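Local coordinates for mandelate racemase/muconate lactonizing protein (Paenibacillus sp., PDB 3V5C) that probably dehydrates galacturonate, as a magnesium-dependent sugar-acid dehydratase of the enolase superfamily, at residues E154-G159 with R192-V197; P129-S134 with W231-F236; D138-A143 with V171-R176; R146-L151 with T184-A189. The protein carries 1 engineered substitution. One frame throughout, in Å; residues are numbered along the deposited sequence. Where two conformers were deposited one is given.

Interaction 1. Residues E154-G159 with R192-V197; sequences EEAMQG and RGISEV
The short helical segments carrying A156 and V197 run in broadly the same direction, with axes 9.5 Å apart at closest approach and a signed crossing angle of -33°. A156 and I194 mark the closest backbone pairing, their CA atoms lying 6.7 Å apart. The A156 methyl points at the opposite helix and fits between two side chains one turn apart: its CB lies 3.9 Å from V197 CG1 and 4.1 Å from I194 CG2. Both of these branches stand opposite the backbone N of their own residues, the V197 branch with chi1 160°, which directs them at the small alanine. The M157 chain bends at chi2 and chi3 and runs alongside V197, the two pointing opposite ways, with M157 CG 3.9 Å from V197 CG1. The M157 sulfur is modelled too close to V197, so its exact placement is doubtful. Beneath the contact, A156 rests on F167 and I194 on I169, both of strand 167-170, while Q153 NE2 donates to the carbonyl of G193 beside it. Two consecutive helices packed side by side over the strand that connects them are characteristic of the outer layer of a (beta/alpha) barrel, here of the enolase C-terminal domain.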
# COMPACT_ATOMS: atom_id res chain seq x y z
N GLU A 154 -17.22 -6.24 -15.27
CA GLU A 154 -17.65 -4.84 -15.34
C GLU A 154 -16.89 -3.98 -14.33
O GLU A 154 -16.56 -2.83 -14.61
CB GLU A 154 -19.16 -4.74 -15.12
CG GLU A 154 -19.69 -3.33 -15.30
CD GLU A 154 -21.20 -3.25 -15.17
OE1 GLU A 154 -21.86 -4.31 -15.29
OE2 GLU A 154 -21.72 -2.14 -14.94
N GLU A 155 -16.61 -4.54 -13.16
CA GLU A 155 -15.85 -3.80 -12.16
C GLU A 155 -14.42 -3.55 -12.65
O GLU A 155 -13.89 -2.45 -12.52
CB GLU A 155 -15.87 -4.52 -10.80
CG GLU A 155 -17.24 -4.49 -10.14
CD GLU A 155 -17.22 -4.95 -8.71
OE1 GLU A 155 -16.18 -5.52 -8.28
OE2 GLU A 155 -18.23 -4.72 -7.99
N ALA A 156 -13.82 -4.56 -13.27
CA ALA A 156 -12.49 -4.40 -13.84
C ALA A 156 -12.53 -3.32 -14.92
O ALA A 156 -11.66 -2.47 -14.99
CB ALA A 156 -11.96 -5.71 -14.39
N MET A 157 -13.57 -3.35 -15.75
CA MET A 157 -13.69 -2.36 -16.80
C MET A 157 -13.89 -0.94 -16.26
O MET A 157 -13.43 0.02 -16.89
CB MET A 157 -14.78 -2.76 -17.80
CG MET A 157 -14.37 -3.95 -18.66
SD MET A 157 -12.67 -3.75 -19.33
CE MET A 157 -12.98 -2.78 -20.81
N GLN A 158 -14.56 -0.80 -15.10
CA GLN A 158 -14.67 0.50 -14.43
C GLN A 158 -13.27 1.04 -14.13
O GLN A 158 -12.98 2.21 -14.39
CB GLN A 158 -15.47 0.41 -13.13
CG GLN A 158 -16.95 0.08 -13.32
CD GLN A 158 -17.65 -0.30 -12.00
OE1 GLN A 158 -17.18 0.04 -10.91
NE2 GLN A 158 -18.76 -1.05 -12.11
N GLY A 159 -12.41 0.19 -13.59
CA GLY A 159 -11.04 0.60 -13.31
C GLY A 159 -10.26 0.89 -14.59
O GLY A 159 -9.52 1.88 -14.67
N ARG A 192 -10.49 -16.03 -14.68
CA ARG A 192 -10.48 -16.15 -16.14
C ARG A 192 -11.17 -14.96 -16.79
O ARG A 192 -10.65 -14.37 -17.74
CB ARG A 192 -11.22 -17.42 -16.58
CG ARG A 192 -10.57 -18.72 -16.21
CD ARG A 192 -11.26 -19.87 -16.95
NE ARG A 192 -10.53 -21.13 -16.77
CZ ARG A 192 -9.37 -21.39 -17.36
NH1 ARG A 192 -8.81 -20.48 -18.15
NH2 ARG A 192 -8.76 -22.55 -17.15
N GLY A 193 -12.35 -14.62 -16.28
CA GLY A 193 -13.14 -13.54 -16.84
C GLY A 193 -12.40 -12.22 -16.84
O GLY A 193 -12.40 -11.48 -17.82
N ILE A 194 -11.75 -11.90 -15.72
CA ILE A 194 -11.02 -10.64 -15.64
C ILE A 194 -9.80 -10.63 -16.55
O ILE A 194 -9.50 -9.62 -17.18
CB ILE A 194 -10.69 -10.31 -14.18
CG1 ILE A 194 -11.99 -9.96 -13.46
CG2 ILE A 194 -9.70 -9.13 -14.12
CD1 ILE A 194 -11.93 -10.10 -11.97
N SER A 195 -9.10 -11.76 -16.63
CA SER A 195 -8.00 -11.94 -17.58
C SER A 195 -8.41 -11.55 -19.00
O SER A 195 -7.65 -10.88 -19.71
CB SER A 195 -7.53 -13.39 -17.56
OG SER A 195 -6.56 -13.63 -18.56
N GLU A 196 -9.60 -11.96 -19.39
CA GLU A 196 -10.11 -11.64 -20.73
C GLU A 196 -10.31 -10.14 -20.94
O GLU A 196 -10.03 -9.62 -22.02
CB GLU A 196 -11.38 -12.45 -21.01
CG GLU A 196 -11.11 -13.95 -21.09
CD GLU A 196 -12.33 -14.82 -20.80
OE1 GLU A 196 -13.44 -14.28 -20.63
OE2 GLU A 196 -12.17 -16.07 -20.75
N VAL A 197 -10.80 -9.46 -19.91
CA VAL A 197 -10.93 -8.01 -19.86
C VAL A 197 -9.60 -7.29 -19.96
O VAL A 197 -9.46 -6.33 -20.72
CB VAL A 197 -11.51 -7.58 -18.49
CG1 VAL A 197 -11.20 -6.11 -18.23
CG2 VAL A 197 -12.98 -7.87 -18.39

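Interaction 2. Residues P129-S134 with W231-F236; sequences PCYDTS and WLEAAF. Engineered in segment 231-236: A234 (natural residue Glu).
W231, on strand 231-233, meets Y131, on strand 126-135, inside the barrel. From CB, with chi1 80°, the indole of W231 leaves in the position between the backbone N and the carbonyl carbon, and the ring extends from CG toward strand 126-135. On its pyrrole side NE1 donates to E233 OE1, two residues on, at 3.1 Å with an N-H...O angle of 145°; the acceptor offers its anti lone pair and lies 22° out of the indole plane. The benzo side makes the crossing contact: W231 CZ2 comes 3.9 Å from Y131 CE2, and CH2, at the far rim, stays 4.0 Å from the same Y131 CE2. The ring planes are perpendicular, with centroids 5.9 Å apart, and the side chains cross at about a right angle. Strands 167-170 and 204-207 lie between the two strands in the barrel order, so the rings bridge its interior, with M205 touching both. The E233 side chain lies about 7 Å from the bound magnesium ion. With an alanine here in place of W231, a gap would probably open beside Y131 CE2 and E233 OE1 would lose its indole donor. That oxygen also receives Q283 NE2, while K168 NZ bonds to both E233 OE2 and Y131 OH.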
# COMPACT_ATOMS: atom_id res chain seq x y z
N PRO A 129 4.36 2.01 -11.57
CA PRO A 129 3.27 1.06 -11.86
C PRO A 129 2.27 0.97 -10.71
O PRO A 129 2.65 1.04 -9.55
CB PRO A 129 4.01 -0.28 -12.00
CG PRO A 129 5.41 0.12 -12.40
CD PRO A 129 5.68 1.38 -11.64
N CYS A 130 0.99 0.81 -11.03
CA CYS A 130 0.00 0.55 -9.99
C CYS A 130 -0.93 -0.55 -10.44
O CYS A 130 -0.94 -0.94 -11.62
CB CYS A 130 -0.82 1.80 -9.69
SG CYS A 130 -1.76 2.51 -11.10
N TYR A 131 -1.71 -1.06 -9.50
CA TYR A 131 -2.74 -2.03 -9.83
C TYR A 131 -4.00 -1.74 -9.06
O TYR A 131 -3.99 -1.11 -8.01
CB TYR A 131 -2.28 -3.49 -9.57
CG TYR A 131 -2.09 -3.90 -8.11
CD1 TYR A 131 -3.18 -4.20 -7.30
CD2 TYR A 131 -0.82 -4.03 -7.57
CE1 TYR A 131 -3.01 -4.60 -5.99
CE2 TYR A 131 -0.63 -4.45 -6.26
CZ TYR A 131 -1.74 -4.71 -5.46
OH TYR A 131 -1.58 -5.12 -4.16
N ASP A 132 -5.11 -2.19 -9.64
CA ASP A 132 -6.42 -1.94 -9.09
C ASP A 132 -6.72 -3.02 -8.07
O ASP A 132 -6.89 -4.18 -8.43
CB ASP A 132 -7.43 -2.00 -10.24
CG ASP A 132 -8.84 -1.71 -9.81
OD1 ASP A 132 -9.11 -1.61 -8.60
OD2 ASP A 132 -9.72 -1.62 -10.70
N THR A 133 -6.80 -2.63 -6.79
CA THR A 133 -6.99 -3.61 -5.71
C THR A 133 -8.45 -3.82 -5.28
O THR A 133 -8.72 -4.55 -4.32
CB THR A 133 -6.14 -3.17 -4.48
OG1 THR A 133 -5.92 -4.30 -3.62
CG2 THR A 133 -6.84 -2.06 -3.71
N SER A 134 -9.40 -3.25 -6.03
CA SER A 134 -10.78 -3.11 -5.56
C SER A 134 -11.72 -4.26 -5.93
O SER A 134 -12.93 -4.13 -5.74
CB SER A 134 -11.39 -1.79 -6.08
OG SER A 134 -11.56 -1.82 -7.49
N TRP A 231 1.21 -12.78 -9.74
CA TRP A 231 1.51 -13.35 -8.43
C TRP A 231 0.30 -13.89 -7.68
O TRP A 231 -0.86 -13.56 -7.99
CB TRP A 231 2.30 -12.36 -7.56
CG TRP A 231 1.56 -11.24 -6.83
CD1 TRP A 231 0.42 -11.33 -6.07
CD2 TRP A 231 2.02 -9.89 -6.71
NE1 TRP A 231 0.13 -10.10 -5.52
CE2 TRP A 231 1.10 -9.20 -5.89
CE3 TRP A 231 3.11 -9.19 -7.24
CZ2 TRP A 231 1.23 -7.83 -5.60
CZ3 TRP A 231 3.25 -7.83 -6.93
CH2 TRP A 231 2.32 -7.17 -6.12
N LEU A 232 0.62 -14.76 -6.73
CA LEU A 232 -0.31 -15.34 -5.79
C LEU A 232 0.00 -14.82 -4.40
O LEU A 232 1.08 -15.08 -3.86
CB LEU A 232 -0.14 -16.86 -5.79
CG LEU A 232 -0.80 -17.63 -4.65
CD1 LEU A 232 -2.30 -17.60 -4.78
CD2 LEU A 232 -0.31 -19.08 -4.63
N GLU A 233 -0.95 -14.10 -3.82
CA GLU A 233 -0.78 -13.44 -2.53
C GLU A 233 -1.61 -14.12 -1.45
O GLU A 233 -2.80 -14.44 -1.65
CB GLU A 233 -1.18 -11.96 -2.70
CG GLU A 233 -1.54 -11.18 -1.47
CD GLU A 233 -1.62 -9.69 -1.78
OE1 GLU A 233 -1.31 -9.32 -2.92
OE2 GLU A 233 -1.98 -8.91 -0.88
N ALA A 234 -0.98 -14.36 -0.30
CA ALA A 234 -1.70 -14.84 0.86
C ALA A 234 -2.56 -16.07 0.58
O ALA A 234 -3.72 -16.12 0.95
CB ALA A 234 -2.55 -13.72 1.46
N ALA A 235 -1.97 -17.08 -0.07
CA ALA A 235 -2.71 -18.31 -0.34
C ALA A 235 -3.19 -18.95 0.96
O ALA A 235 -4.35 -19.41 1.07
CB ALA A 235 -1.84 -19.28 -1.13
N PHE A 236 -2.30 -18.94 1.95
CA PHE A 236 -2.54 -19.49 3.28
C PHE A 236 -1.48 -18.84 4.15
O PHE A 236 -0.50 -18.30 3.64
CB PHE A 236 -2.37 -21.02 3.27
CG PHE A 236 -1.24 -21.50 2.39
CD1 PHE A 236 -1.48 -22.02 1.12
CD2 PHE A 236 0.08 -21.39 2.83
CE1 PHE A 236 -0.43 -22.44 0.29
CE2 PHE A 236 1.13 -21.80 2.02
CZ PHE A 236 0.89 -22.33 0.75

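Interaction 3. Residues D138-A143 with V171-R176; sequences DDLHLA and VGRGGR
The guanidinium of R173 presents its edge to D139, whose OD1 lies essentially in the guanidinium plane, while the carboxylate plane is turned 46° from it. The grip is side-on. R173 NH1 gives the straighter bond, 2.8 Å to D139 OD1 at 159°, and meets that oxygen from above the carboxylate plane. R173 NE is shared, reaching D139 OD1 at 3.2 Å and D139 OD2 at 3.1 Å, each through a syn lone pair. The arginine chain is extended from CG to NE and so spans the space between the two loops. Its aliphatic part is brushed by L140, with CD2 4.4 Å from R173 CG. D139 also opens a type I turn, its carbonyl accepting from L142 N. These loops follow strands 126-135 and 167-170, and the salt bridge ties them together at that end of the enolase-type barrel. A methionine in place of R173 would probably leave the buried D139 carboxylate relying on R186 and take from D187 its salt bridge to R173. R186 NH1 binds D139 OD2, and R173 NH2 binds both D187 OD1 and the K170 carbonyl. Positive and negative groups thus alternate in a largely buried network, which is likely to favour the ionised form of D139.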
# COMPACT_ATOMS: atom_id res chain seq x y z
N ASP A 138 -17.74 -9.08 -4.81
CA ASP A 138 -18.89 -8.21 -5.05
C ASP A 138 -20.03 -8.93 -5.75
O ASP A 138 -21.06 -8.33 -6.08
CB ASP A 138 -18.42 -7.02 -5.87
CG ASP A 138 -17.33 -6.24 -5.16
OD1 ASP A 138 -17.56 -5.86 -3.98
OD2 ASP A 138 -16.27 -6.00 -5.77
N ASP A 139 -19.82 -10.23 -5.94
CA ASP A 139 -20.72 -11.11 -6.69
C ASP A 139 -21.51 -12.06 -5.81
O ASP A 139 -22.20 -12.93 -6.34
CB ASP A 139 -19.87 -11.98 -7.61
CG ASP A 139 -18.84 -12.78 -6.83
OD1 ASP A 139 -17.98 -12.16 -6.19
OD2 ASP A 139 -18.91 -14.03 -6.83
N LEU A 140 -21.38 -11.95 -4.49
CA LEU A 140 -21.91 -13.00 -3.62
C LEU A 140 -23.44 -13.06 -3.59
O LEU A 140 -24.00 -14.10 -3.23
CB LEU A 140 -21.35 -12.89 -2.20
CG LEU A 140 -19.85 -13.18 -2.04
CD1 LEU A 140 -19.48 -13.05 -0.58
CD2 LEU A 140 -19.53 -14.57 -2.55
N HIS A 141 -24.10 -11.97 -3.97
CA HIS A 141 -25.56 -11.92 -4.01
C HIS A 141 -26.10 -12.61 -5.26
O HIS A 141 -27.31 -12.82 -5.37
CB HIS A 141 -26.04 -10.47 -3.98
CG HIS A 141 -25.60 -9.66 -5.15
ND1 HIS A 141 -24.29 -9.24 -5.32
CD2 HIS A 141 -26.29 -9.15 -6.19
CE1 HIS A 141 -24.20 -8.53 -6.43
NE2 HIS A 141 -25.40 -8.45 -6.98
N LEU A 142 -25.21 -12.97 -6.18
CA LEU A 142 -25.58 -13.67 -7.41
C LEU A 142 -25.34 -15.18 -7.31
O LEU A 142 -24.22 -15.64 -7.07
CB LEU A 142 -24.82 -13.09 -8.61
CG LEU A 142 -25.08 -11.61 -8.90
CD1 LEU A 142 -24.17 -11.13 -10.03
CD2 LEU A 142 -26.57 -11.39 -9.24
N ALA A 143 -26.40 -15.95 -7.51
CA ALA A 143 -26.27 -17.41 -7.45
C ALA A 143 -25.63 -17.99 -8.70
O ALA A 143 -25.03 -19.06 -8.66
CB ALA A 143 -27.63 -18.06 -7.18
N VAL A 171 -9.75 -13.86 -4.12
CA VAL A 171 -10.26 -15.22 -4.26
C VAL A 171 -10.37 -15.84 -2.86
O VAL A 171 -10.12 -15.17 -1.86
CB VAL A 171 -9.38 -16.07 -5.21
CG1 VAL A 171 -9.33 -15.44 -6.60
CG2 VAL A 171 -7.95 -16.23 -4.64
N GLY A 172 -10.78 -17.10 -2.78
CA GLY A 172 -11.07 -17.71 -1.49
C GLY A 172 -12.54 -17.75 -1.10
O GLY A 172 -12.88 -17.90 0.08
N ARG A 173 -13.42 -17.61 -2.08
CA ARG A 173 -14.84 -17.53 -1.76
C ARG A 173 -15.33 -18.74 -0.97
O ARG A 173 -16.23 -18.62 -0.12
CB ARG A 173 -15.64 -17.38 -3.05
CG ARG A 173 -15.52 -16.01 -3.67
CD ARG A 173 -16.03 -16.08 -5.12
NE ARG A 173 -16.12 -14.73 -5.65
CZ ARG A 173 -15.06 -14.02 -6.01
NH1 ARG A 173 -15.22 -12.77 -6.43
NH2 ARG A 173 -13.84 -14.56 -5.96
N GLY A 174 -14.74 -19.91 -1.22
CA GLY A 174 -15.15 -21.14 -0.54
C GLY A 174 -14.60 -21.33 0.87
O GLY A 174 -14.98 -22.28 1.55
N GLY A 175 -13.71 -20.46 1.34
CA GLY A 175 -13.18 -20.63 2.68
C GLY A 175 -14.20 -20.33 3.77
O GLY A 175 -14.24 -20.98 4.82
N ARG A 176 -15.02 -19.32 3.53
CA ARG A 176 -16.00 -18.90 4.52
C ARG A 176 -17.37 -18.58 3.91
O ARG A 176 -18.38 -19.07 4.39
CB ARG A 176 -15.49 -17.67 5.28
CG ARG A 176 -16.49 -17.15 6.26
CD ARG A 176 -15.95 -16.02 7.11
NE ARG A 176 -16.94 -15.66 8.12
CZ ARG A 176 -16.87 -14.61 8.93
NH1 ARG A 176 -15.84 -13.78 8.88
NH2 ARG A 176 -17.85 -14.40 9.81

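Interaction 4. Residues R146-L151 with T184-A189; sequences RAAVAL and TKRDIA
Two neighbouring helices of the barrel's outer layer, 145-161 and 180-198, meet in their N-terminal halves through A148 and V149 on one and R186 and A189 on the other. A148 sits beneath the bent end of R186. Its methyl lies over one face of the guanidinium, with CB 3.5 Å from R186 NH1 and 3.7 Å from R186 CZ, and the same A148 CB is only 3.4 Å from R186 CD. R186 takes this course because its chain bends twice, at chi2 (103°, an unusual value) and chi3 (53°), curling the group over the alanine instead of running straight out. Helix 180-198 follows helix 145-161 around the barrel, with strand 167-170 between them in sequence. R186 NH2 also donates to the L142 carbonyl, in the loop before the first helix. At the next pair, V149 with A189, the backbones are closer, with CA atoms 6.6 Å apart. The small A189 side chain is consistent with this approach. V149 CG2, the branch opposite its carbonyl carbon, touches A189 twice, at 3.7 Å from the A189 methyl CB and at 3.6 Å from A189 O, while V149 CG1 lies 4.0 Å from that same carbonyl oxygen.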
# COMPACT_ATOMS: atom_id res chain seq x y z
N ARG A 146 -21.99 -17.42 -14.11
CA ARG A 146 -21.76 -16.53 -15.25
C ARG A 146 -22.12 -15.08 -14.95
O ARG A 146 -21.41 -14.16 -15.36
CB ARG A 146 -22.49 -17.03 -16.49
CG ARG A 146 -22.01 -18.39 -17.00
CD ARG A 146 -23.12 -19.12 -17.74
NE ARG A 146 -24.40 -18.94 -17.04
CZ ARG A 146 -25.39 -18.17 -17.48
NH1 ARG A 146 -25.27 -17.52 -18.64
NH2 ARG A 146 -26.50 -18.06 -16.77
N ALA A 147 -23.24 -14.88 -14.25
CA ALA A 147 -23.65 -13.54 -13.82
C ALA A 147 -22.55 -12.90 -12.96
O ALA A 147 -22.22 -11.71 -13.10
CB ALA A 147 -24.93 -13.62 -13.03
N ALA A 148 -21.99 -13.71 -12.07
CA ALA A 148 -20.91 -13.28 -11.17
C ALA A 148 -19.69 -12.84 -11.96
O ALA A 148 -19.12 -11.78 -11.69
CB ALA A 148 -20.57 -14.40 -10.21
N VAL A 149 -19.30 -13.63 -12.96
CA VAL A 149 -18.17 -13.27 -13.82
C VAL A 149 -18.43 -11.95 -14.54
O VAL A 149 -17.58 -11.06 -14.57
CB VAL A 149 -17.89 -14.36 -14.87
CG1 VAL A 149 -16.85 -13.90 -15.86
CG2 VAL A 149 -17.47 -15.67 -14.19
N ALA A 150 -19.62 -11.82 -15.13
CA ALA A 150 -19.99 -10.57 -15.80
C ALA A 150 -19.87 -9.35 -14.89
O ALA A 150 -19.35 -8.31 -15.29
CB ALA A 150 -21.41 -10.68 -16.35
N LEU A 151 -20.39 -9.47 -13.67
CA LEU A 151 -20.34 -8.36 -12.72
C LEU A 151 -18.89 -7.98 -12.40
O LEU A 151 -18.54 -6.80 -12.40
CB LEU A 151 -21.12 -8.71 -11.47
CG LEU A 151 -21.24 -7.64 -10.38
CD1 LEU A 151 -22.49 -7.88 -9.54
CD2 LEU A 151 -20.02 -7.63 -9.50
N THR A 184 -14.70 -22.22 -4.92
CA THR A 184 -13.43 -22.36 -5.63
C THR A 184 -13.63 -22.35 -7.15
O THR A 184 -12.87 -21.71 -7.89
CB THR A 184 -12.67 -23.60 -5.12
OG1 THR A 184 -12.57 -23.54 -3.69
CG2 THR A 184 -11.26 -23.67 -5.72
N LYS A 185 -14.64 -23.08 -7.63
CA LYS A 185 -15.00 -23.02 -9.05
C LYS A 185 -15.29 -21.58 -9.49
O LYS A 185 -14.87 -21.14 -10.57
CB LYS A 185 -16.19 -23.93 -9.33
CG LYS A 185 -16.54 -24.09 -10.80
CD LYS A 185 -17.77 -25.00 -10.97
CE LYS A 185 -18.55 -24.67 -12.24
NZ LYS A 185 -19.93 -25.22 -12.16
N ARG A 186 -15.98 -20.84 -8.63
CA ARG A 186 -16.38 -19.46 -8.94
C ARG A 186 -15.15 -18.56 -8.95
O ARG A 186 -15.03 -17.71 -9.84
CB ARG A 186 -17.48 -18.97 -7.98
CG ARG A 186 -17.72 -17.45 -7.91
CD ARG A 186 -18.94 -16.90 -8.64
NE ARG A 186 -20.25 -17.50 -8.34
CZ ARG A 186 -21.24 -16.94 -7.64
NH1 ARG A 186 -21.13 -15.73 -7.07
NH2 ARG A 186 -22.38 -17.61 -7.51
N ASP A 187 -14.22 -18.75 -8.00
CA ASP A 187 -12.97 -18.00 -8.01
C ASP A 187 -12.31 -18.12 -9.38
O ASP A 187 -11.90 -17.12 -9.97
CB ASP A 187 -11.95 -18.56 -7.01
CG ASP A 187 -12.26 -18.25 -5.56
OD1 ASP A 187 -13.05 -17.32 -5.23
OD2 ASP A 187 -11.68 -18.97 -4.71
N ILE A 188 -12.17 -19.36 -9.85
CA ILE A 188 -11.45 -19.65 -11.09
C ILE A 188 -12.11 -18.95 -12.28
O ILE A 188 -11.43 -18.31 -13.09
CB ILE A 188 -11.38 -21.16 -11.35
CG1 ILE A 188 -10.45 -21.80 -10.32
CG2 ILE A 188 -10.85 -21.43 -12.78
CD1 ILE A 188 -10.63 -23.30 -10.14
N ALA A 189 -13.44 -19.09 -12.37
CA ALA A 189 -14.21 -18.48 -13.44
C ALA A 189 -14.04 -16.97 -13.44
O ALA A 189 -13.93 -16.35 -14.50
CB ALA A 189 -15.68 -18.83 -13.29

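Interactions 1, 3 and 4 belong to consecutive beta-alpha units of the barrel. Interactions 4 and 1 join the same helices, 145-161 and 180-198, successively along their length, with centres 11 Å apart and V149 touching G193 between them. Interaction 3, centred 9 Å from interaction 4, joins the loops that lead into these helices, and R186 links the two. Along the chain, 129-134 comes first, then 138-143, 146-151, 154-159, 171-176, 184-189, 192-197 and finally 231-236, so interaction 2 encloses the others. Its centre is 15 to 18 Å from theirs, with the E233 side chain about 7 Å from the magnesium ion. The helix pair thus packs on the outside of the barrel, while interaction 2 fills part of its interior.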